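Local coordinates for protein tyrosine--tRNA ligase (Aeropyrum pernix, PDB 2CYA) that probably catalyses the two-step attachment of tyrosine to its tRNA, first activating the amino acid with ATP to tyrosyl adenylate and then passing it to the acceptor end, at residues R113-A117 with E118-S122; A156-D159 with A160-I164; K263-P267 with A268-Q272. One frame throughout, in Å; residues are numbered along the deposited sequence.

Contact 1 (R113-A117 with E118-S122); sequences RFVDA and EELAS
D116 caps the helix 117-121 from the last position of the strand before it. Its CG stands anti to the backbone N (chi1 -176°), which carries OD1 forward to accept from E118 N at 2.7 Å. The bond is nearly straight and meets OD1 on its anti side, somewhat out of the carboxylate plane. The same oxygen also takes a hydrogen bond from T75 OG1 and another from a water, which lies 2.7 Å from D116 OD1 and reaches on weakly to E118 OE1. The firmer partner of that glutamate oxygen is W76 NE1.

Backbone bonds wind the first turn. E119 N donates to D116 O at 2.9 Å, and A121 N donates to A117 O, with L120 N adding a weak bond to that same oxygen. At the far end S122 OG closes back on E118 O at 2.8 Å.

This is a strand-to-helix junction of the Rossmann-type nucleotide-binding fold of class I synthetases: 113-116 is an edge strand of the parallel core, hydrogen-bonded to strand 68-73.

Apolar contact comes from V115, whose CG1 meets L120 CD1 at 3.9 Å, the two side chains crossing near a right angle. L120 in turn rests on D172, a predicted tyrosine-binding residue on helix 161-175. The extended E119 side chain runs back along the strand, its OE2 3.8 Å from V115 CG1. CG2 of V115 sits over the centre of one face of the R113 guanidinium, which hydrogen-bonds S70 OG through NH2.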
ATOM      1  N   ARG A 113      21.370  15.210   3.546  1.00 36.73           N
ATOM      2  CA  ARG A 113      21.218  13.831   3.976  1.00 35.65           C
ATOM      3  C   ARG A 113      20.555  13.016   2.853  1.00 34.84           C
ATOM      4  O   ARG A 113      19.388  13.223   2.514  1.00 33.82           O
ATOM      5  CB  ARG A 113      20.377  13.764   5.252  1.00 38.08           C
ATOM      6  CG  ARG A 113      20.250  12.358   5.826  1.00 42.17           C
ATOM      7  CD  ARG A 113      19.273  12.305   7.014  1.00 46.04           C
ATOM      8  NE  ARG A 113      17.934  12.808   6.680  1.00 48.12           N
ATOM      9  CZ  ARG A 113      16.800  12.164   6.956  1.00 50.10           C
ATOM     10  NH1 ARG A 113      16.831  10.979   7.566  1.00 50.58           N
ATOM     11  NH2 ARG A 113      15.628  12.711   6.649  1.00 48.24           N
ATOM     12  N   PHE A 114      21.317  12.110   2.251  1.00 32.75           N
ATOM     13  CA  PHE A 114      20.791  11.263   1.190  1.00 30.95           C
ATOM     14  C   PHE A 114      20.163  10.042   1.841  1.00 31.08           C
ATOM     15  O   PHE A 114      20.779   9.403   2.694  1.00 32.33           O
ATOM     16  CB  PHE A 114      21.900  10.850   0.216  1.00 28.69           C
ATOM     17  CG  PHE A 114      22.330  11.958  -0.703  1.00 26.92           C
ATOM     18  CD1 PHE A 114      23.307  12.867  -0.310  1.00 27.64           C
ATOM     19  CD2 PHE A 114      21.733  12.110  -1.950  1.00 25.82           C
ATOM     20  CE1 PHE A 114      23.689  13.918  -1.151  1.00 27.97           C
ATOM     21  CE2 PHE A 114      22.103  13.157  -2.806  1.00 27.94           C
ATOM     22  CZ  PHE A 114      23.083  14.058  -2.403  1.00 29.70           C
ATOM     23  N   VAL A 115      18.928   9.745   1.444  1.00 29.34           N
ATOM     24  CA  VAL A 115      18.153   8.639   1.999  1.00 27.92           C
ATOM     25  C   VAL A 115      17.615   7.758   0.890  1.00 26.75           C
ATOM     26  O   VAL A 115      16.977   8.253  -0.049  1.00 27.19           O
ATOM     27  CB  VAL A 115      16.927   9.177   2.787  1.00 29.07           C
ATOM     28  CG1 VAL A 115      16.267   8.073   3.596  1.00 30.76           C
ATOM     29  CG2 VAL A 115      17.340  10.311   3.667  1.00 32.91           C
ATOM     30  N   ASP A 116      17.877   6.464   0.988  1.00 28.21           N
ATOM     31  CA  ASP A 116      17.358   5.490   0.018  1.00 28.95           C
ATOM     32  C   ASP A 116      15.951   5.109   0.523  1.00 29.06           C
ATOM     33  O   ASP A 116      15.763   4.871   1.711  1.00 29.53           O
ATOM     34  CB  ASP A 116      18.253   4.236  -0.008  1.00 31.68           C
ATOM     35  CG  ASP A 116      17.822   3.225  -1.067  1.00 34.09           C
ATOM     36  OD1 ASP A 116      16.636   2.825  -1.082  1.00 35.83           O
ATOM     37  OD2 ASP A 116      18.669   2.834  -1.889  1.00 33.73           O
ATOM     38  N   ALA A 117      14.960   5.071  -0.361  1.00 29.55           N
ATOM     39  CA  ALA A 117      13.600   4.715   0.053  1.00 29.06           C
ATOM     40  C   ALA A 117      13.566   3.413   0.878  1.00 30.14           C
ATOM     41  O   ALA A 117      12.655   3.195   1.676  1.00 28.80           O
ATOM     42  CB  ALA A 117      12.716   4.573  -1.175  1.00 27.91           C
ATOM     43  N   GLU A 118      14.563   2.554   0.682  1.00 30.91           N
ATOM     44  CA  GLU A 118      14.630   1.290   1.406  1.00 33.47           C
ATOM     45  C   GLU A 118      14.631   1.477   2.918  1.00 32.63           C
ATOM     46  O   GLU A 118      14.105   0.634   3.648  1.00 32.70           O
ATOM     47  CB  GLU A 118      15.885   0.508   1.013  1.00 38.26           C
ATOM     48  CG  GLU A 118      15.841  -0.941   1.433  1.00 43.22           C
ATOM     49  CD  GLU A 118      15.833  -1.885   0.247  1.00 49.26           C
ATOM     50  OE1 GLU A 118      15.086  -1.642  -0.737  1.00 51.56           O
ATOM     51  OE2 GLU A 118      16.578  -2.883   0.306  1.00 53.12           O
ATOM     52  N   GLU A 119      15.226   2.566   3.390  1.00 30.35           N
ATOM     53  CA  GLU A 119      15.271   2.832   4.819  1.00 32.85           C
ATOM     54  C   GLU A 119      13.867   3.119   5.325  1.00 31.76           C
ATOM     55  O   GLU A 119      13.525   2.761   6.441  1.00 32.83           O
ATOM     56  CB  GLU A 119      16.187   4.021   5.139  1.00 34.59           C
ATOM     57  CG  GLU A 119      17.579   3.909   4.536  1.00 42.55           C
ATOM     58  CD  GLU A 119      18.464   5.117   4.852  1.00 46.06           C
ATOM     59  OE1 GLU A 119      19.389   5.393   4.045  1.00 46.18           O
ATOM     60  OE2 GLU A 119      18.235   5.775   5.900  1.00 47.37           O
ATOM     61  N   LEU A 120      13.048   3.771   4.511  1.00 30.56           N
ATOM     62  CA  LEU A 120      11.686   4.047   4.936  1.00 30.24           C
ATOM     63  C   LEU A 120      10.861   2.756   4.846  1.00 30.78           C
ATOM     64  O   LEU A 120      10.068   2.453   5.735  1.00 32.61           O
ATOM     65  CB  LEU A 120      11.064   5.134   4.050  1.00 31.38           C
ATOM     66  CG  LEU A 120      11.261   6.602   4.478  1.00 31.34           C
ATOM     67  CD1 LEU A 120      12.735   6.909   4.711  1.00 31.26           C
ATOM     68  CD2 LEU A 120      10.695   7.505   3.408  1.00 28.30           C
ATOM     69  N   ALA A 121      11.075   2.000   3.774  1.00 28.43           N
ATOM     70  CA  ALA A 121      10.357   0.761   3.528  1.00 29.32           C
ATOM     71  C   ALA A 121      10.518  -0.276   4.635  1.00 29.80           C
ATOM     72  O   ALA A 121       9.641  -1.124   4.813  1.00 28.41           O
ATOM     73  CB  ALA A 121      10.798   0.153   2.175  1.00 27.69           C
ATOM     74  N   SER A 122      11.626  -0.183   5.371  1.00 29.24           N
ATOM     75  CA  SER A 122      11.969  -1.103   6.452  1.00 30.86           C
ATOM     76  C   SER A 122      11.327  -0.744   7.765  1.00 30.27           C
ATOM     77  O   SER A 122      11.522  -1.440   8.752  1.00 31.51           O
ATOM     78  CB  SER A 122      13.483  -1.115   6.703  1.00 30.86           C
ATOM     79  OG  SER A 122      14.207  -1.469   5.546  1.00 37.22           O
TER
HETATM   80  O   HOH W   1      16.894   0.551  -2.592  1.00 51.53           O

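Contact 2 (A156-D159 with A160-I164); sequences AEVD and ASKLI
D159 and K162 meet at the turn that leads into helix 161-175, the helix of the class I Rossmann-type catalytic domain that carries the predicted tyrosine-binding residues Y165, Q169 and D172. D159 has the larger share of the contact. Its CG is lodged between its own backbone N and carbonyl carbon (chi1 72°), which swings the carboxylate forward over the first residues of the helix. There OD2 accepts from S161 OG, modelled so short that the exact length is doubtful. The main chain of D159 is held as well: K162 N donates to D159 O at 2.9 Å.

K162 bends at chi2 (-65°) and curls its aliphatic part round the other carboxylate oxygen, with CG 3.0 Å and CE 3.2 Å from D159 OD1. Its ammonium group goes past: K162 NZ stays 4.5 Å from D159 OD1, beyond salt-bridge range, and hydrogen-bonds to N81 OD1 instead. Cutting K162 back to an alanine would remove the methylenes packed on D159 OD1 and is likely to leave N81 OD1 without its lysine partner.

A160 points its CB away from 156-159 and packs on A134 of the second subunit, as does D159. Backbone hydrogen bonds from V158 and A160 to that subunit, together with L163 lying against L163 of the partner chain, place the turn in the dimer interface. V158 supplies the apolar side; its CG1 lies 3.9 Å from K162 CB and 4.2 Å from L163 CD1.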
ATOM      1  N   ALA A 156      -9.659  -0.569 -15.892  1.00 76.69           N
ATOM      2  CA  ALA A 156      -8.989  -1.728 -16.484  1.00 75.17           C
ATOM      3  C   ALA A 156      -7.577  -1.522 -17.044  1.00 74.33           C
ATOM      4  O   ALA A 156      -6.922  -2.495 -17.431  1.00 74.01           O
ATOM      5  CB  ALA A 156      -9.883  -2.331 -17.561  1.00 75.15           C
ATOM      6  N   GLU A 157      -7.100  -0.277 -17.087  1.00 73.29           N
ATOM      7  CA  GLU A 157      -5.762   0.006 -17.623  1.00 71.71           C
ATOM      8  C   GLU A 157      -4.785   0.533 -16.575  1.00 70.18           C
ATOM      9  O   GLU A 157      -3.569   0.479 -16.765  1.00 70.43           O
ATOM     10  CB  GLU A 157      -5.848   1.023 -18.768  1.00 72.71           C
ATOM     11  CG  GLU A 157      -6.676   0.568 -19.953  1.00 73.86           C
ATOM     12  CD  GLU A 157      -6.134  -0.701 -20.581  1.00 75.11           C
ATOM     13  OE1 GLU A 157      -4.955  -0.702 -21.003  1.00 74.15           O
ATOM     14  OE2 GLU A 157      -6.890  -1.697 -20.650  1.00 76.07           O
ATOM     15  N   VAL A 158      -5.327   1.051 -15.477  1.00 67.88           N
ATOM     16  CA  VAL A 158      -4.518   1.603 -14.393  1.00 65.82           C
ATOM     17  C   VAL A 158      -4.219   0.539 -13.335  1.00 64.20           C
ATOM     18  O   VAL A 158      -5.081   0.238 -12.509  1.00 63.21           O
ATOM     19  CB  VAL A 158      -5.259   2.766 -13.693  1.00 66.01           C
ATOM     20  CG1 VAL A 158      -4.320   3.483 -12.742  1.00 65.69           C
ATOM     21  CG2 VAL A 158      -5.827   3.722 -14.727  1.00 66.72           C
ATOM     22  N   ASP A 159      -3.012  -0.023 -13.343  1.00 62.27           N
ATOM     23  CA  ASP A 159      -2.691  -1.038 -12.344  1.00 60.85           C
ATOM     24  C   ASP A 159      -2.652  -0.401 -10.954  1.00 57.36           C
ATOM     25  O   ASP A 159      -2.256   0.756 -10.803  1.00 55.96           O
ATOM     26  CB  ASP A 159      -1.372  -1.756 -12.679  1.00 63.79           C
ATOM     27  CG  ASP A 159      -0.149  -0.896 -12.465  1.00 66.97           C
ATOM     28  OD1 ASP A 159      -0.035   0.176 -13.095  1.00 69.48           O
ATOM     29  OD2 ASP A 159       0.713  -1.310 -11.666  1.00 68.47           O
ATOM     30  N   ALA A 160      -3.104  -1.161  -9.954  1.00 52.34           N
ATOM     31  CA  ALA A 160      -3.183  -0.711  -8.565  1.00 48.16           C
ATOM     32  C   ALA A 160      -1.940  -0.052  -7.969  1.00 45.16           C
ATOM     33  O   ALA A 160      -2.054   0.830  -7.121  1.00 43.66           O
ATOM     34  CB  ALA A 160      -3.624  -1.881  -7.671  1.00 47.59           C
ATOM     35  N   SER A 161      -0.757  -0.474  -8.393  1.00 43.43           N
ATOM     36  CA  SER A 161       0.462   0.111  -7.861  1.00 43.54           C
ATOM     37  C   SER A 161       0.524   1.619  -8.144  1.00 43.25           C
ATOM     38  O   SER A 161       1.231   2.357  -7.456  1.00 43.66           O
ATOM     39  CB  SER A 161       1.679  -0.601  -8.450  1.00 44.46           C
ATOM     40  OG  SER A 161       1.782  -0.355  -9.837  1.00 45.18           O
ATOM     41  N   LYS A 162      -0.240   2.080  -9.132  1.00 41.98           N
ATOM     42  CA  LYS A 162      -0.263   3.496  -9.492  1.00 41.18           C
ATOM     43  C   LYS A 162      -0.991   4.324  -8.453  1.00 40.02           C
ATOM     44  O   LYS A 162      -0.770   5.529  -8.351  1.00 38.30           O
ATOM     45  CB  LYS A 162      -0.933   3.718 -10.856  1.00 42.50           C
ATOM     46  CG  LYS A 162      -0.295   2.974 -12.013  1.00 43.68           C
ATOM     47  CD  LYS A 162       1.108   3.463 -12.299  1.00 49.10           C
ATOM     48  CE  LYS A 162       1.670   2.812 -13.556  1.00 49.63           C
ATOM     49  NZ  LYS A 162       2.959   3.435 -13.949  1.00 52.43           N
ATOM     50  N   LEU A 163      -1.883   3.692  -7.697  1.00 39.05           N
ATOM     51  CA  LEU A 163      -2.607   4.402  -6.652  1.00 37.32           C
ATOM     52  C   LEU A 163      -1.759   4.430  -5.388  1.00 35.12           C
ATOM     53  O   LEU A 163      -1.858   5.348  -4.582  1.00 36.08           O
ATOM     54  CB  LEU A 163      -3.951   3.731  -6.351  1.00 41.89           C
ATOM     55  CG  LEU A 163      -5.171   4.279  -7.106  1.00 44.79           C
ATOM     56  CD1 LEU A 163      -4.997   4.093  -8.615  1.00 45.02           C
ATOM     57  CD2 LEU A 163      -6.417   3.563  -6.612  1.00 47.34           C
ATOM     58  N   ILE A 164      -0.917   3.424  -5.215  1.00 32.22           N
ATOM     59  CA  ILE A 164      -0.057   3.375  -4.041  1.00 31.74           C
ATOM     60  C   ILE A 164       1.064   4.424  -4.121  1.00 30.42           C
ATOM     61  O   ILE A 164       1.460   4.990  -3.104  1.00 29.76           O
ATOM     62  CB  ILE A 164       0.553   1.961  -3.878  1.00 31.46           C
ATOM     63  CG1 ILE A 164      -0.552   0.970  -3.497  1.00 34.82           C
ATOM     64  CG2 ILE A 164       1.594   1.941  -2.790  1.00 31.74           C
ATOM     65  CD1 ILE A 164      -0.034  -0.448  -3.246  1.00 37.04           C
TER

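Contact 3 (K263-P267 with A268-Q272); sequences KAYCP and AKQVQ. With SO4 (sulfate ion), chain E.
Q270 swings CG to the side opposite its main-chain N (chi1 -163°) and runs out extended beyond it, laying its side chain obliquely across P267. Its OE1 comes to 3.2 Å from P267 CB, and its own CB lies 3.4 Å from that same proline carbon. The amide is fixed at its other end: Q270 NE2 donates to Q272 O at 2.8 Å, nearly in line with the carbonyl, which keeps the group from flipping freely. Y265 adds its ring, with P267 CG above one face and displaced toward the rim; the ring stands 82° from the Q270 amide plane, and Y265 OH comes only to 4.1 Å from Q270 NE2.

Beside the backbone and CG of Q270 sits a sulfate, probably from the crystallisation liquor: V271 N donates to sulfate O3 at 2.7 Å, and Q272 N weakly to O4. P267 O accepts from Y316 OH of helix 309-317 and, less certainly because Q270 N is crowded in the model, from Q270 N at 3.1 Å. In the loop joining helices 254-262 and 275-284, P267 to Q270 form a type II beta turn, with K269 at its third position in the left-handed conformation (phi 55°).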
ATOM      1  N   LYS A 263      20.065  21.437 -33.462  1.00 45.24           N
ATOM      2  CA  LYS A 263      18.805  20.911 -33.984  1.00 47.50           C
ATOM      3  C   LYS A 263      17.578  21.241 -33.122  1.00 48.21           C
ATOM      4  O   LYS A 263      16.450  20.910 -33.487  1.00 48.72           O
ATOM      5  CB  LYS A 263      18.899  19.389 -34.106  1.00 48.62           C
ATOM      6  CG  LYS A 263      19.927  18.881 -35.109  1.00 52.49           C
ATOM      7  CD  LYS A 263      19.928  17.357 -35.113  1.00 55.86           C
ATOM      8  CE  LYS A 263      20.732  16.794 -36.282  1.00 59.08           C
ATOM      9  NZ  LYS A 263      20.742  15.295 -36.282  1.00 60.39           N
ATOM     10  N   ALA A 264      17.793  21.885 -31.980  1.00 48.22           N
ATOM     11  CA  ALA A 264      16.701  22.197 -31.054  1.00 48.29           C
ATOM     12  C   ALA A 264      15.609  23.160 -31.528  1.00 48.18           C
ATOM     13  O   ALA A 264      15.870  24.120 -32.244  1.00 46.84           O
ATOM     14  CB  ALA A 264      17.281  22.712 -29.735  1.00 47.15           C
ATOM     15  N   TYR A 265      14.381  22.896 -31.092  1.00 48.63           N
ATOM     16  CA  TYR A 265      13.248  23.754 -31.419  1.00 49.96           C
ATOM     17  C   TYR A 265      13.557  25.116 -30.805  1.00 49.95           C
ATOM     18  O   TYR A 265      13.833  25.205 -29.614  1.00 49.34           O
ATOM     19  CB  TYR A 265      11.975  23.179 -30.805  1.00 51.65           C
ATOM     20  CG  TYR A 265      10.722  23.981 -31.069  1.00 55.75           C
ATOM     21  CD1 TYR A 265      10.273  24.208 -32.376  1.00 57.79           C
ATOM     22  CD2 TYR A 265       9.954  24.471 -30.012  1.00 56.24           C
ATOM     23  CE1 TYR A 265       9.087  24.898 -32.617  1.00 59.04           C
ATOM     24  CE2 TYR A 265       8.771  25.159 -30.241  1.00 57.87           C
ATOM     25  CZ  TYR A 265       8.340  25.368 -31.542  1.00 59.33           C
ATOM     26  OH  TYR A 265       7.171  26.052 -31.764  1.00 60.64           O
ATOM     27  N   CYS A 266      13.515  26.172 -31.615  1.00 50.44           N
ATOM     28  CA  CYS A 266      13.822  27.514 -31.129  1.00 51.09           C
ATOM     29  C   CYS A 266      13.173  28.600 -32.007  1.00 53.24           C
ATOM     30  O   CYS A 266      13.856  29.326 -32.734  1.00 51.77           O
ATOM     31  CB  CYS A 266      15.346  27.687 -31.088  1.00 48.27           C
ATOM     32  SG  CYS A 266      15.924  29.226 -30.354  1.00 45.19           S
ATOM     33  N   PRO A 267      11.836  28.733 -31.931  1.00 56.22           N
ATOM     34  CA  PRO A 267      11.057  29.713 -32.700  1.00 57.90           C
ATOM     35  C   PRO A 267      11.561  31.137 -32.532  1.00 58.86           C
ATOM     36  O   PRO A 267      11.766  31.598 -31.413  1.00 59.88           O
ATOM     37  CB  PRO A 267       9.650  29.557 -32.137  1.00 58.54           C
ATOM     38  CG  PRO A 267       9.620  28.149 -31.680  1.00 59.52           C
ATOM     39  CD  PRO A 267      10.957  28.000 -31.005  1.00 57.13           C
ATOM     40  N   ALA A 268      11.746  31.837 -33.643  1.00 59.86           N
ATOM     41  CA  ALA A 268      12.223  33.214 -33.598  1.00 60.97           C
ATOM     42  C   ALA A 268      11.304  34.078 -32.740  1.00 61.28           C
ATOM     43  O   ALA A 268      10.088  33.912 -32.768  1.00 61.60           O
ATOM     44  CB  ALA A 268      12.302  33.779 -35.008  1.00 61.31           C
ATOM     45  N   LYS A 269      11.895  34.990 -31.975  1.00 62.18           N
ATOM     46  CA  LYS A 269      11.144  35.902 -31.110  1.00 63.66           C
ATOM     47  C   LYS A 269      10.186  35.230 -30.115  1.00 63.94           C
ATOM     48  O   LYS A 269       9.574  35.910 -29.289  1.00 64.88           O
ATOM     49  CB  LYS A 269      10.351  36.899 -31.967  1.00 64.49           C
ATOM     50  CG  LYS A 269      11.187  37.774 -32.898  1.00 66.10           C
ATOM     51  CD  LYS A 269      10.296  38.769 -33.662  1.00 67.95           C
ATOM     52  CE  LYS A 269      11.105  39.658 -34.610  1.00 69.29           C
ATOM     53  NZ  LYS A 269      10.258  40.644 -35.368  1.00 69.76           N
ATOM     54  N   GLN A 270      10.055  33.907 -30.180  1.00 63.90           N
ATOM     55  CA  GLN A 270       9.150  33.198 -29.278  1.00 63.64           C
ATOM     56  C   GLN A 270       9.838  32.778 -27.983  1.00 64.54           C
ATOM     57  O   GLN A 270      10.974  32.294 -28.001  1.00 65.53           O
ATOM     58  CB  GLN A 270       8.574  31.962 -29.969  1.00 63.79           C
ATOM     59  CG  GLN A 270       7.343  31.401 -29.283  1.00 64.36           C
ATOM     60  CD  GLN A 270       6.787  30.170 -29.974  1.00 65.29           C
ATOM     61  OE1 GLN A 270       6.688  30.123 -31.200  1.00 65.87           O
ATOM     62  NE2 GLN A 270       6.408  29.169 -29.187  1.00 65.20           N
ATOM     63  N   VAL A 271       9.143  32.959 -26.863  1.00 63.73           N
ATOM     64  CA  VAL A 271       9.681  32.601 -25.555  1.00 63.49           C
ATOM     65  C   VAL A 271       9.006  31.362 -24.977  1.00 63.01           C
ATOM     66  O   VAL A 271       9.671  30.489 -24.420  1.00 63.36           O
ATOM     67  CB  VAL A 271       9.531  33.766 -24.556  1.00 63.96           C
ATOM     68  CG1 VAL A 271       9.954  33.322 -23.158  1.00 64.42           C
ATOM     69  CG2 VAL A 271      10.387  34.937 -25.007  1.00 63.86           C
ATOM     70  N   GLN A 272       7.692  31.276 -25.124  1.00 62.06           N
ATOM     71  CA  GLN A 272       6.943  30.136 -24.602  1.00 62.02           C
ATOM     72  C   GLN A 272       7.253  28.839 -25.343  1.00 59.92           C
ATOM     73  O   GLN A 272       7.232  28.794 -26.569  1.00 60.88           O
ATOM     74  CB  GLN A 272       5.440  30.427 -24.677  1.00 64.21           C
ATOM     75  CG  GLN A 272       4.567  29.302 -24.142  1.00 68.48           C
ATOM     76  CD  GLN A 272       3.430  29.812 -23.266  1.00 70.63           C
ATOM     77  OE1 GLN A 272       2.597  30.613 -23.706  1.00 72.04           O
ATOM     78  NE2 GLN A 272       3.389  29.347 -22.014  1.00 70.38           N
TER
HETATM   79  S   SO4 E1004       5.609  34.101 -26.544  1.00101.44           S
HETATM   80  O1  SO4 E1004       4.679  35.287 -26.780  1.00101.51           O
HETATM   81  O2  SO4 E1004       4.996  32.894 -27.258  1.00100.61           O
HETATM   82  O3  SO4 E1004       6.827  34.404 -27.195  1.00100.99           O
HETATM   83  O4  SO4 E1004       5.484  33.806 -25.159  1.00101.22           O

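How the contacts relate
Contacts 1 and 2 are partly buried and belong to the catalytic domain; contact 3 lies at the surface, its centre about 41 Å from that of contact 1 and 37 Å from that of contact 2. Contacts 1 and 2 do not touch (centres about 23 Å apart, nearest atoms about 11 Å), yet both concern helix 161-175: contact 2 leads into it, while L120 of contact 1 packs farther along it. In both an aspartate precedes a helix, D116 as its N-cap, and both reach the second subunit, whereas no other chain of the assembly touches contact 3. There a type II turn that begins at a proline replaces the carboxylates, and backbone N-H groups bind a sulfate.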